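Local coordinates for Esterase/lipase-like protein (Caldicellulosiruptor lactoaceticus 6A, PDB 6A6O) that acts as a bifunctional hydrolase, with both acetyl esterase and 1,4-beta-xylosidase activity, at residues R163-S175 with H204-H218. Numbering follows the deposited sequence.
Sequences RPDCIVLCYPVIS and HNMVSSKTPPTFLWH
Ile167 and Leu169 join 163-175 to 204-218 through backbone bonds, as neighbouring parallel strands of the central sheet. Ile167 N donates to Pro213 O (3.0 Å) and Ile167 O accepts from Phe215 N; Leu169 N and O repeat this with Phe215 O and Trp217 N, and Tyr171 N closes the ladder on Trp217 O. Pro213, which has no N-H to give, suits the ladder's start, where it accepts through its carbonyl. Beside it, Thr214 OG1 donates to Pro212 O (3.0 Å), so this buried hydroxyl is satisfied within its own segment. Strand 127-132 pairs with the other edge of 167-170.

Before the strand, Arg163 grips Lys210 O side-on, through NE (3.0 Å) and NH2 (2.9 Å), with the oxygen in the guanidinium plane; arginine suits because two N-H groups on one edge can share a single carbonyl oxygen. An extended chain, CG anti to the backbone N (chi1 174°), carries the group there, and Pro212 CB lies over one face. With a leucine here, Lys210 O would lose both donors, and its turn would probably be held less firmly against 163-175.

At the far end Tyr171 turns its ring edge to the face of Trp217 in an offset edge-to-face pair, planes at 86°, with Tyr171 CE2 3.5 Å from Trp217 CZ2, while Tyr171 CA sits over the His218 ring. Tyr171 OH is hydrogen-bonded to Glu72 OE2 and Gly257 N, His218 ND1 to Ser230 OG and NE2 to Val225 O. By contrast, His204 ND1, 3.8 Å from Ile174 CG2, is buried without a polar partner. Backbone bonds thus set the register, while side-chain bonds of Arg163 and Thr214 fasten the strands' entry and those of Tyr171 and His218 tie their exit to the rest of the fold; the Tyr171 side chain also touches what is probably a Ser-His-Asp triad, as in alpha/beta hydrolases.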
loop_
_atom_site.group_PDB
_atom_site.type_symbol
_atom_site.label_atom_id
_atom_site.label_comp_id
_atom_site.label_asym_id
_atom_site.label_seq_id
_atom_site.Cartn_x
_atom_site.Cartn_y
_atom_site.Cartn_z
ATOM N N ARG A 163 -1.837 -4.011 -10.999
ATOM C CA ARG A 163 -0.413 -3.979 -10.677
ATOM C C ARG A 163 0.030 -2.547 -10.400
ATOM O O ARG A 163 -0.147 -1.674 -11.259
ATOM C CB ARG A 163 0.404 -4.570 -11.816
ATOM C CG ARG A 163 1.901 -4.440 -11.612
ATOM C CD ARG A 163 2.682 -4.950 -12.825
ATOM N NE ARG A 163 4.132 -4.988 -12.616
ATOM C CZ ARG A 163 4.949 -3.965 -12.864
ATOM N NH1 ARG A 163 4.468 -2.809 -13.314
ATOM N NH2 ARG A 163 6.253 -4.095 -12.678
ATOM N N PRO A 164 0.588 -2.257 -9.233
ATOM C CA PRO A 164 1.141 -0.918 -9.009
ATOM C C PRO A 164 2.430 -0.730 -9.796
ATOM O O PRO A 164 3.165 -1.682 -10.079
ATOM C CB PRO A 164 1.381 -0.880 -7.493
ATOM C CG PRO A 164 1.642 -2.298 -7.117
ATOM C CD PRO A 164 0.818 -3.163 -8.089
ATOM N N ASP A 165 2.699 0.520 -10.169
ATOM C CA ASP A 165 3.893 0.820 -10.942
ATOM C C ASP A 165 5.131 1.011 -10.067
ATOM O O ASP A 165 6.245 1.034 -10.592
ATOM C CB ASP A 165 3.625 2.049 -11.807
ATOM C CG ASP A 165 2.551 1.785 -12.839
ATOM O OD1 ASP A 165 2.739 0.849 -13.646
ATOM O OD2 ASP A 165 1.503 2.474 -12.820
ATOM N N CYS A 166 4.957 1.138 -8.754
ATOM C CA CYS A 166 6.054 1.123 -7.790
ATOM C C CYS A 166 5.447 0.844 -6.425
ATOM O O CYS A 166 4.235 0.990 -6.229
ATOM C CB CYS A 166 6.851 2.440 -7.787
ATOM S SG CYS A 166 6.001 3.877 -7.034
ATOM N N ILE A 167 6.304 0.450 -5.477
ATOM C CA ILE A 167 5.891 0.078 -4.127
ATOM C C ILE A 167 6.812 0.768 -3.129
ATOM O O ILE A 167 8.036 0.711 -3.278
ATOM C CB ILE A 167 5.982 -1.444 -3.907
ATOM C CG1 ILE A 167 5.125 -2.218 -4.909
ATOM C CG2 ILE A 167 5.579 -1.787 -2.497
ATOM C CD1 ILE A 167 5.494 -3.704 -4.923
ATOM N N VAL A 168 6.235 1.382 -2.097
ATOM C CA VAL A 168 7.011 1.933 -0.987
ATOM C C VAL A 168 6.549 1.239 0.290
ATOM O O VAL A 168 5.355 1.243 0.603
ATOM C CB VAL A 168 6.857 3.455 -0.864
ATOM C CG1 VAL A 168 7.682 3.966 0.332
ATOM C CG2 VAL A 168 7.286 4.138 -2.165
ATOM N N LEU A 169 7.490 0.643 1.017
ATOM C CA LEU A 169 7.178 -0.154 2.198
ATOM C C LEU A 169 7.862 0.476 3.396
ATOM O O LEU A 169 9.087 0.615 3.406
ATOM C CB LEU A 169 7.649 -1.599 2.030
ATOM C CG LEU A 169 7.051 -2.298 0.815
ATOM C CD1 LEU A 169 7.655 -3.700 0.686
ATOM C CD2 LEU A 169 5.502 -2.368 0.901
ATOM N N CYS A 170 7.079 0.831 4.410
ATOM C CA CYS A 170 7.578 1.557 5.572
ATOM C C CYS A 170 7.371 0.683 6.793
ATOM O O CYS A 170 6.223 0.364 7.133
ATOM C CB CYS A 170 6.851 2.892 5.733
ATOM S SG CYS A 170 6.768 3.873 4.207
ATOM N N TYR A 171 8.487 0.300 7.451
ATOM C CA TYR A 171 8.504 -0.719 8.497
ATOM C C TYR A 171 7.425 -1.783 8.273
ATOM O O TYR A 171 6.577 -2.011 9.147
ATOM C CB TYR A 171 8.395 -0.063 9.889
ATOM C CG TYR A 171 7.435 1.109 10.036
ATOM C CD1 TYR A 171 6.075 0.900 10.322
ATOM C CD2 TYR A 171 7.891 2.419 9.928
ATOM C CE1 TYR A 171 5.203 1.979 10.475
ATOM C CE2 TYR A 171 7.031 3.500 10.079
ATOM C CZ TYR A 171 5.695 3.279 10.355
ATOM O OH TYR A 171 4.857 4.365 10.506
ATOM N N PRO A 172 7.473 -2.508 7.148
ATOM C CA PRO A 172 6.380 -3.419 6.785
ATOM C C PRO A 172 6.353 -4.738 7.547
ATOM O O PRO A 172 7.385 -5.350 7.834
ATOM C CB PRO A 172 6.646 -3.696 5.296
ATOM C CG PRO A 172 8.148 -3.612 5.205
ATOM C CD PRO A 172 8.493 -2.437 6.083
ATOM N N VAL A 173 5.129 -5.165 7.865
ATOM C CA VAL A 173 4.828 -6.573 8.078
ATOM C C VAL A 173 4.997 -7.293 6.748
ATOM O O VAL A 173 4.433 -6.869 5.739
ATOM C CB VAL A 173 3.398 -6.712 8.619
ATOM C CG1 VAL A 173 2.933 -8.155 8.619
ATOM C CG2 VAL A 173 3.301 -6.073 10.024
ATOM N N ILE A 174 5.795 -8.364 6.728
ATOM C CA ILE A 174 6.089 -9.047 5.466
ATOM C C ILE A 174 5.830 -10.534 5.643
ATOM O O ILE A 174 5.039 -11.145 4.905
ATOM C CB ILE A 174 7.545 -8.796 5.008
ATOM C CG1 ILE A 174 7.748 -7.344 4.557
ATOM C CG2 ILE A 174 7.940 -9.749 3.870
ATOM C CD1 ILE A 174 6.976 -6.940 3.284
ATOM N N SER A 175 6.504 -11.122 6.626
ATOM C CA SER A 175 6.385 -12.540 6.922
ATOM C C SER A 175 5.262 -12.794 7.928
ATOM O O SER A 175 5.105 -12.058 8.910
ATOM C CB SER A 175 7.712 -13.065 7.472
ATOM O OG SER A 175 7.580 -14.389 7.941
ATOM N N HIS A 204 7.377 -11.940 0.888
ATOM C CA HIS A 204 8.681 -12.179 0.267
ATOM C C HIS A 204 8.682 -13.469 -0.549
ATOM O O HIS A 204 9.428 -13.582 -1.530
ATOM C CB HIS A 204 9.802 -12.188 1.322
ATOM C CG HIS A 204 9.710 -13.294 2.327
ATOM N ND1 HIS A 204 8.696 -13.376 3.262
ATOM C CD2 HIS A 204 10.522 -14.353 2.562
ATOM C CE1 HIS A 204 8.885 -14.439 4.023
ATOM N NE2 HIS A 204 9.990 -15.045 3.622
ATOM N N ASN A 205 7.818 -14.429 -0.192
ATOM C CA ASN A 205 7.703 -15.682 -0.940
ATOM C C ASN A 205 7.125 -15.487 -2.341
ATOM O O ASN A 205 7.314 -16.353 -3.211
ATOM C CB ASN A 205 6.796 -16.670 -0.188
ATOM C CG ASN A 205 7.443 -17.262 1.047
ATOM O OD1 ASN A 205 8.663 -17.457 1.117
ATOM N ND2 ASN A 205 6.612 -17.575 2.037
ATOM N N MET A 206 6.411 -14.388 -2.580
ATOM C CA MET A 206 5.645 -14.209 -3.803
ATOM C C MET A 206 6.249 -13.179 -4.747
ATOM O O MET A 206 5.656 -12.888 -5.789
ATOM C CB MET A 206 4.204 -13.831 -3.447
ATOM C CG MET A 206 3.525 -14.907 -2.625
ATOM S SD MET A 206 3.093 -16.323 -3.678
ATOM C CE MET A 206 1.926 -15.534 -4.779
ATOM N N VAL A 207 7.424 -12.633 -4.422
ATOM C CA VAL A 207 8.103 -11.736 -5.349
ATOM C C VAL A 207 8.427 -12.482 -6.638
ATOM O O VAL A 207 8.834 -13.651 -6.618
ATOM C CB VAL A 207 9.375 -11.171 -4.691
ATOM C CG1 VAL A 207 10.211 -10.378 -5.698
ATOM C CG2 VAL A 207 8.996 -10.298 -3.537
ATOM N N SER A 208 8.247 -11.811 -7.772
ATOM C CA SER A 208 8.579 -12.363 -9.083
ATOM C C SER A 208 9.363 -11.319 -9.867
ATOM O O SER A 208 9.543 -10.187 -9.417
ATOM C CB SER A 208 7.313 -12.754 -9.854
ATOM O OG SER A 208 6.582 -11.595 -10.216
ATOM N N SER A 209 9.807 -11.689 -11.071
ATOM C CA SER A 209 10.505 -10.723 -11.914
ATOM C C SER A 209 9.608 -9.560 -12.334
ATOM O O SER A 209 10.122 -8.514 -12.751
ATOM C CB SER A 209 11.072 -11.420 -13.154
ATOM O OG SER A 209 10.021 -11.852 -13.991
ATOM N N LYS A 210 8.288 -9.708 -12.232
ATOM C CA LYS A 210 7.352 -8.645 -12.579
ATOM C C LYS A 210 6.998 -7.733 -11.407
ATOM O O LYS A 210 6.294 -6.740 -11.611
ATOM C CB LYS A 210 6.055 -9.235 -13.145
ATOM C CG LYS A 210 6.265 -10.175 -14.324
ATOM C CD LYS A 210 7.053 -9.506 -15.427
ATOM C CE LYS A 210 7.072 -10.378 -16.687
ATOM N NZ LYS A 210 7.911 -9.758 -17.761
ATOM N N THR A 211 7.423 -8.055 -10.195
ATOM C CA THR A 211 7.220 -7.138 -9.076
ATOM C C THR A 211 7.830 -5.777 -9.416
ATOM O O THR A 211 8.951 -5.720 -9.944
ATOM C CB THR A 211 7.855 -7.707 -7.804
ATOM O OG1 THR A 211 7.261 -8.969 -7.491
ATOM C CG2 THR A 211 7.667 -6.761 -6.610
ATOM N N PRO A 212 7.119 -4.674 -9.174
ATOM C CA PRO A 212 7.630 -3.347 -9.560
ATOM C C PRO A 212 8.776 -2.897 -8.673
ATOM O O PRO A 212 8.993 -3.445 -7.580
ATOM C CB PRO A 212 6.408 -2.425 -9.384
ATOM C CG PRO A 212 5.513 -3.147 -8.446
ATOM C CD PRO A 212 5.719 -4.615 -8.722
ATOM N N PRO A 213 9.517 -1.879 -9.109
ATOM C CA PRO A 213 10.570 -1.303 -8.262
ATOM C C PRO A 213 10.027 -0.930 -6.889
ATOM O O PRO A 213 8.923 -0.392 -6.766
ATOM C CB PRO A 213 11.007 -0.052 -9.035
ATOM C CG PRO A 213 10.579 -0.287 -10.443
ATOM C CD PRO A 213 9.374 -1.176 -10.399
ATOM N N THR A 214 10.827 -1.198 -5.857
ATOM C CA THR A 214 10.395 -1.102 -4.467
ATOM C C THR A 214 11.408 -0.294 -3.663
ATOM O O THR A 214 12.613 -0.391 -3.893
ATOM C CB THR A 214 10.217 -2.516 -3.858
ATOM O OG1 THR A 214 9.205 -3.221 -4.582
ATOM C CG2 THR A 214 9.790 -2.457 -2.371
ATOM N N PHE A 215 10.895 0.530 -2.749
ATOM C CA PHE A 215 11.675 1.293 -1.778
ATOM C C PHE A 215 11.222 0.821 -0.404
ATOM O O PHE A 215 10.015 0.790 -0.138
ATOM C CB PHE A 215 11.400 2.801 -1.964
ATOM C CG PHE A 215 12.057 3.718 -0.942
ATOM C CD1 PHE A 215 11.574 3.813 0.363
ATOM C CD2 PHE A 215 13.100 4.558 -1.330
ATOM C CE1 PHE A 215 12.166 4.684 1.280
ATOM C CE2 PHE A 215 13.690 5.443 -0.423
ATOM C CZ PHE A 215 13.226 5.512 0.881
ATOM N N LEU A 216 12.166 0.442 0.460
ATOM C CA LEU A 216 11.837 0.014 1.819
ATOM C C LEU A 216 12.613 0.830 2.835
ATOM O O LEU A 216 13.765 1.202 2.591
ATOM C CB LEU A 216 12.179 -1.467 2.086
ATOM C CG LEU A 216 11.651 -2.539 1.142
ATOM C CD1 LEU A 216 12.692 -2.788 0.038
ATOM C CD2 LEU A 216 11.353 -3.833 1.910
ATOM N N TRP A 217 11.991 1.078 3.990
ATOM C CA TRP A 217 12.755 1.579 5.128
ATOM C C TRP A 217 12.225 0.984 6.429
ATOM O O TRP A 217 11.083 0.513 6.508
ATOM C CB TRP A 217 12.782 3.121 5.164
ATOM C CG TRP A 217 11.526 3.781 5.662
ATOM C CD1 TRP A 217 10.440 4.154 4.919
ATOM C CD2 TRP A 217 11.240 4.173 7.014
ATOM N NE1 TRP A 217 9.493 4.756 5.726
ATOM C CE2 TRP A 217 9.955 4.777 7.013
ATOM C CE3 TRP A 217 11.938 4.074 8.218
ATOM C CZ2 TRP A 217 9.357 5.274 8.182
ATOM C CZ3 TRP A 217 11.347 4.569 9.375
ATOM C CH2 TRP A 217 10.068 5.162 9.345
ATOM N N HIS A 218 13.090 0.989 7.447
ATOM C CA HIS A 218 12.845 0.282 8.705
ATOM C C HIS A 218 13.834 0.805 9.739
ATOM O O HIS A 218 14.889 1.330 9.388
ATOM C CB HIS A 218 13.026 -1.237 8.527
ATOM C CG HIS A 218 12.018 -2.085 9.248
ATOM N ND1 HIS A 218 11.233 -3.009 8.594
ATOM C CD2 HIS A 218 11.728 -2.215 10.569
ATOM C CE1 HIS A 218 10.453 -3.621 9.466
ATOM N NE2 HIS A 218 10.745 -3.170 10.676
#